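Local coordinates for protein acylneuraminate lyase (Mycoplasma synoviae, PDB 4N4P) that belongs to the dihydrodipicolinate synthetase family, folds as a TIM barrel and assembles as four chains, at residues I45-S50 with L79-G84; A191-L196 with I208-N213. All coordinates share one frame; numbering follows the deposited sequence.

Interaction 1 of 2, residues I45-S50 with L79-G84; sequences IYITGS and LIAQIG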
loop_
_atom_site.group_PDB
_atom_site.type_symbol
_atom_site.label_atom_id
_atom_site.label_comp_id
_atom_site.label_asym_id
_atom_site.label_seq_id
_atom_site.Cartn_x
_atom_site.Cartn_y
_atom_site.Cartn_z
ATOM N N ILE A 45 -23.379 15.820 20.007
ATOM C CA ILE A 45 -22.965 16.387 18.718
ATOM C C ILE A 45 -21.467 16.592 18.744
ATOM O O ILE A 45 -20.914 17.073 19.750
ATOM C CB ILE A 45 -23.665 17.756 18.425
ATOM C CG1 ILE A 45 -25.175 17.588 18.473
ATOM C CG2 ILE A 45 -23.276 18.285 17.030
ATOM C CD1 ILE A 45 -25.951 18.920 18.548
ATOM N N TYR A 46 -20.804 16.238 17.641
ATOM C CA TYR A 46 -19.373 16.382 17.484
ATOM C C TYR A 46 -19.163 17.468 16.437
ATOM O O TYR A 46 -19.547 17.287 15.280
ATOM C CB TYR A 46 -18.786 15.058 16.975
ATOM C CG TYR A 46 -17.285 15.039 16.774
ATOM C CD1 TYR A 46 -16.430 14.892 17.855
ATOM C CD2 TYR A 46 -16.722 15.123 15.487
ATOM C CE1 TYR A 46 -15.051 14.843 17.686
ATOM C CE2 TYR A 46 -15.337 15.078 15.306
ATOM C CZ TYR A 46 -14.507 14.947 16.417
ATOM O OH TYR A 46 -13.142 14.889 16.313
ATOM N N ILE A 47 -18.600 18.604 16.851
ATOM C CA ILE A 47 -18.539 19.761 15.968
ATOM C C ILE A 47 -17.155 20.044 15.439
ATOM O O ILE A 47 -16.152 19.630 16.025
ATOM C CB ILE A 47 -19.142 21.032 16.606
ATOM C CG1 ILE A 47 -18.209 21.557 17.710
ATOM C CG2 ILE A 47 -20.576 20.732 17.076
ATOM C CD1 ILE A 47 -18.442 23.048 18.053
ATOM N N THR A 48 -17.125 20.794 14.335
ATOM C CA THR A 48 -15.908 21.252 13.661
ATOM C C THR A 48 -14.848 20.178 13.415
ATOM O O THR A 48 -13.652 20.424 13.549
ATOM C CB THR A 48 -15.294 22.559 14.311
ATOM O OG1 THR A 48 -15.020 22.346 15.710
ATOM C CG2 THR A 48 -16.288 23.713 14.157
ATOM N N GLY A 49 -15.307 18.996 13.019
ATOM C CA GLY A 49 -14.398 17.936 12.614
ATOM C C GLY A 49 -14.336 17.987 11.089
ATOM O O GLY A 49 -14.793 18.962 10.485
ATOM N N SER A 50 -13.761 16.943 10.475
ATOM C CA SER A 50 -13.680 16.867 8.998
ATOM C C SER A 50 -15.036 17.109 8.326
ATOM O O SER A 50 -15.122 17.821 7.324
ATOM C CB SER A 50 -13.137 15.498 8.570
ATOM O OG SER A 50 -11.858 15.330 9.149
ATOM N N LEU A 79 -21.760 17.632 24.139
ATOM C CA LEU A 79 -21.046 18.325 23.054
ATOM C C LEU A 79 -19.577 18.014 23.065
ATOM O O LEU A 79 -18.941 18.058 24.100
ATOM C CB LEU A 79 -21.235 19.843 23.156
ATOM C CG LEU A 79 -22.656 20.413 22.989
ATOM C CD1 LEU A 79 -22.655 21.921 23.156
ATOM C CD2 LEU A 79 -23.282 20.021 21.642
ATOM N N ILE A 80 -19.033 17.715 21.891
ATOM C CA ILE A 80 -17.608 17.523 21.709
ATOM C C ILE A 80 -17.168 18.417 20.570
ATOM O O ILE A 80 -17.815 18.452 19.538
ATOM C CB ILE A 80 -17.252 16.054 21.371
ATOM C CG1 ILE A 80 -17.843 15.092 22.420
ATOM C CG2 ILE A 80 -15.745 15.885 21.288
ATOM C CD1 ILE A 80 -17.623 13.624 22.091
ATOM N N ALA A 81 -16.082 19.165 20.773
ATOM C CA ALA A 81 -15.533 20.034 19.730
ATOM C C ALA A 81 -14.173 19.550 19.270
ATOM O O ALA A 81 -13.261 19.410 20.075
ATOM C CB ALA A 81 -15.383 21.491 20.264
ATOM N N GLN A 82 -14.031 19.329 17.964
ATOM C CA GLN A 82 -12.718 19.036 17.373
ATOM C C GLN A 82 -12.048 20.391 17.169
ATOM O O GLN A 82 -12.632 21.262 16.535
ATOM C CB GLN A 82 -12.900 18.331 16.022
ATOM C CG GLN A 82 -11.638 17.645 15.491
ATOM C CD GLN A 82 -10.545 18.617 15.122
ATOM O OE1 GLN A 82 -9.401 18.440 15.513
ATOM N NE2 GLN A 82 -10.886 19.643 14.343
ATOM N N ILE A 83 -10.858 20.590 17.745
ATOM C CA ILE A 83 -10.285 21.937 17.825
ATOM C C ILE A 83 -8.862 21.976 17.289
ATOM O O ILE A 83 -8.191 23.007 17.359
ATOM C CB ILE A 83 -10.310 22.457 19.288
ATOM C CG1 ILE A 83 -9.516 21.514 20.194
ATOM C CG2 ILE A 83 -11.776 22.628 19.770
ATOM C CD1 ILE A 83 -8.856 22.247 21.354
ATOM N N GLY A 84 -8.413 20.849 16.754
ATOM C CA GLY A 84 -7.057 20.716 16.267
ATOM C C GLY A 84 -6.807 21.318 14.896
ATOM O O GLY A 84 -7.715 21.448 14.085
#
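Tyr-46 and Ile-80 meet across two neighbouring parallel strands, and their pairing sets the shape of one sheet face, the one turned into the barrel. With CG anti to the backbone N (chi1 -179°), the phenol slants forward over the neighbouring strand, crossing the Ile-80 side chain obliquely, and Ile-80 CG2 comes up to its edge, near the ring plane, 3.6 Å from CD1. Further along, the bump is Gln-82: its CB and CG pack obliquely against the phenol tip, CG only 3.2 Å from Tyr-46 OH, while that hydroxyl bonds to Tyr-139 and Ser-107. The face of Ile-45, Ile-47, Leu-79 and Ala-81 is filled differently. Ala-81 is small enough to leave a shallow hollow, which Ile-47 CG1 occupies at 3.8 Å from Ala-81 CB; Leu-79 reaches across with CD2, 4.0 Å from Ile-45 CB. Helix 59-73 packs over Ile-47 and Leu-79, and helix 26-39 over Ile-45.

Between these two layers of side chains, Ile-45 O, Ile-80 O and Ile-47 O accept from Ile-80, Ile-47 and Gln-82 N in turn, in nearly straight bonds. The pattern ends where Thr-48 takes a left-handed backbone conformation. From there the two chains clasp each other: Thr-48 OG1 donates to Gln-82 O at 2.7 Å, and Gln-82 NE2 returns a bond to Thr-48 O at 3.0 Å. The bend at chi2 (-67°) brings the amide back to this carbonyl, which lies close to the amide plane. Gly-49 CA fits against Gln-82 CB, 3.7 Å away. Because Gln-82 OE1 also accepts from Gly-84 N and Ile-109 N, both ends of the amide are engaged. This cross-linking implies that Thr-48 OG1 and O and the Gln-82 amide are paired although buried, the amide held in one orientation.

Interaction 2 of 2, residues A191-L196 with I208-N213; sequences AWDEAL and IGSTYN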
loop_
_atom_site.group_PDB
_atom_site.type_symbol
_atom_site.label_atom_id
_atom_site.label_comp_id
_atom_site.label_asym_id
_atom_site.label_seq_id
_atom_site.Cartn_x
_atom_site.Cartn_y
_atom_site.Cartn_z
ATOM N N ALA A 191 -15.728 5.571 15.287
ATOM C CA ALA A 191 -16.009 6.535 14.228
ATOM C C ALA A 191 -15.978 5.912 12.832
ATOM O O ALA A 191 -15.693 6.588 11.847
ATOM C CB ALA A 191 -15.077 7.745 14.322
ATOM N N TRP A 192 -16.306 4.636 12.730
ATOM C CA TRP A 192 -16.443 4.022 11.406
ATOM C C TRP A 192 -17.880 3.517 11.240
ATOM O O TRP A 192 -18.230 2.437 11.690
ATOM C CB TRP A 192 -15.384 2.934 11.168
ATOM C CG TRP A 192 -15.482 2.296 9.775
ATOM C CD1 TRP A 192 -15.981 2.863 8.639
ATOM C CD2 TRP A 192 -15.059 0.977 9.412
ATOM N NE1 TRP A 192 -15.895 1.966 7.570
ATOM C CE2 TRP A 192 -15.319 0.812 8.020
ATOM C CE3 TRP A 192 -14.468 -0.074 10.117
ATOM C CZ2 TRP A 192 -15.015 -0.364 7.339
ATOM C CZ3 TRP A 192 -14.177 -1.252 9.435
ATOM C CH2 TRP A 192 -14.456 -1.385 8.064
ATOM N N ASP A 193 -18.709 4.371 10.623
ATOM C CA ASP A 193 -20.151 4.188 10.580
ATOM C C ASP A 193 -20.535 2.827 9.999
ATOM O O ASP A 193 -21.483 2.172 10.470
ATOM C CB ASP A 193 -20.809 5.288 9.710
ATOM C CG ASP A 193 -20.417 6.711 10.135
ATOM O OD1 ASP A 193 -19.267 6.908 10.548
ATOM O OD2 ASP A 193 -21.261 7.632 10.031
ATOM N N GLU A 194 -19.805 2.408 8.969
ATOM C CA GLU A 194 -20.131 1.136 8.307
ATOM C C GLU A 194 -19.839 -0.113 9.155
ATOM O O GLU A 194 -20.115 -1.239 8.746
ATOM C CB GLU A 194 -19.382 1.050 6.986
ATOM C CG GLU A 194 -19.783 2.146 6.021
ATOM C CD GLU A 194 -18.736 2.387 4.928
ATOM O OE1 GLU A 194 -17.520 2.139 5.166
ATOM O OE2 GLU A 194 -19.144 2.814 3.820
ATOM N N ALA A 195 -19.280 0.089 10.336
ATOM C CA ALA A 195 -18.925 -1.053 11.170
ATOM C C ALA A 195 -19.498 -0.926 12.558
ATOM O O ALA A 195 -18.961 -1.500 13.516
ATOM C CB ALA A 195 -17.415 -1.208 11.228
ATOM N N LEU A 196 -20.597 -0.175 12.663
ATOM C CA LEU A 196 -21.222 0.118 13.952
ATOM C C LEU A 196 -21.394 -1.135 14.815
ATOM O O LEU A 196 -20.968 -1.170 15.996
ATOM C CB LEU A 196 -22.582 0.817 13.725
ATOM C CG LEU A 196 -23.129 1.603 14.936
ATOM C CD1 LEU A 196 -24.187 2.623 14.488
ATOM C CD2 LEU A 196 -23.741 0.715 15.996
ATOM N N ILE A 208 -19.216 8.255 16.759
ATOM C CA ILE A 208 -19.177 9.553 16.102
ATOM C C ILE A 208 -19.180 9.304 14.596
ATOM O O ILE A 208 -18.407 8.490 14.103
ATOM C CB ILE A 208 -17.939 10.372 16.479
ATOM C CG1 ILE A 208 -17.944 10.700 17.990
ATOM C CG2 ILE A 208 -17.897 11.650 15.678
ATOM C CD1 ILE A 208 -16.608 11.213 18.501
ATOM N N GLY A 209 -20.039 9.985 13.867
ATOM C CA GLY A 209 -20.047 9.739 12.419
ATOM C C GLY A 209 -20.855 10.727 11.617
ATOM O O GLY A 209 -21.841 11.269 12.092
ATOM N N SER A 210 -20.402 10.947 10.383
ATOM C CA SER A 210 -21.063 11.864 9.467
ATOM C C SER A 210 -22.484 11.387 9.158
ATOM O O SER A 210 -23.397 12.196 8.992
ATOM C CB SER A 210 -20.262 11.921 8.158
ATOM O OG SER A 210 -20.209 10.633 7.536
ATOM N N THR A 211 -22.664 10.073 9.047
ATOM C CA THR A 211 -23.940 9.546 8.518
ATOM C C THR A 211 -25.092 9.644 9.525
ATOM O O THR A 211 -26.261 9.560 9.144
ATOM C CB THR A 211 -23.817 8.085 7.988
ATOM O OG1 THR A 211 -23.581 7.202 9.086
ATOM C CG2 THR A 211 -22.676 7.963 6.969
ATOM N N TYR A 212 -24.773 9.862 10.798
ATOM C CA TYR A 212 -25.819 9.972 11.821
ATOM C C TYR A 212 -26.491 11.337 11.772
ATOM O O TYR A 212 -27.496 11.544 12.446
ATOM C CB TYR A 212 -25.282 9.710 13.245
ATOM C CG TYR A 212 -24.393 8.485 13.324
ATOM C CD1 TYR A 212 -24.809 7.262 12.765
ATOM C CD2 TYR A 212 -23.136 8.548 13.936
ATOM C CE1 TYR A 212 -23.986 6.113 12.816
ATOM C CE2 TYR A 212 -22.299 7.412 13.991
ATOM C CZ TYR A 212 -22.732 6.207 13.415
ATOM O OH TYR A 212 -21.917 5.093 13.462
ATOM N N ASN A 213 -25.939 12.263 10.983
ATOM C CA ASN A 213 -26.593 13.561 10.773
ATOM C C ASN A 213 -28.037 13.412 10.279
ATOM O O ASN A 213 -28.894 14.229 10.620
ATOM C CB ASN A 213 -25.822 14.449 9.771
ATOM C CG ASN A 213 -24.635 15.185 10.395
ATOM O OD1 ASN A 213 -23.454 14.819 10.183
ATOM N ND2 ASN A 213 -24.929 16.251 11.113
HETATM O O HOH W 1 -18.182 9.267 9.667
#
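Thr-211 grips one oxygen of Asp-193 twice. Its OG1 donates a short bond to Asp-193 OD2 (2.5 Å) on the anti lone pair, and its backbone N adds a second to the same oxygen at 3.0 Å, nearly along the C-O axis. Placing OG1 between the backbone N and the carbonyl carbon (chi1 68°) turns the hydroxyl to the same partner as the N-H, and the hydroxyl also bonds to Tyr-241. The other carboxylate oxygen is bridged by a water, which donates to Asp-193 OD1 at 2.7 Å and accepts from Ser-210 N, so both oxygens have partners.

The same OD2 also lies over one face of the Tyr-212 ring, 3.9 Å above its plane and offset toward the rim. Leu-196, in the first turn of helix 196-201, sets CD1 3.5 Å from Tyr-212 OH. Farther off, Ala-191 CA makes a C-H...O contact with Ile-208 O at 3.1 Å, where the strands separate. Helix 231-248 packs against Thr-211 and Tyr-212. The whole is a junction between loops leaving adjacent parallel strands, at the C-terminal rim of a TIM barrel.

Overall arrangement
Read from the N terminus, the chain leaves strand 44-47, passes through helix 59-73 and returns as strand 78-82; interaction 1 closes that beta-alpha-beta crossover. Much later, 191-196 follows strand 187-190, and interaction 2 closes a shorter loop of 11 residues, through most of helix 196-201 and into strand 206-209, whose end leads on to helix 212-227. The loops are in series, so they neither nest nor cross. Strand 9-12 lies between the two contacts, hydrogen-bonded through its residues and those just after it to Tyr-46 and Gly-209, which completes the barrel. The contacts, with centres about 14 Å apart, meet inside it, where Tyr-46 CG packs 3.6 Å from Ile-208 CG2.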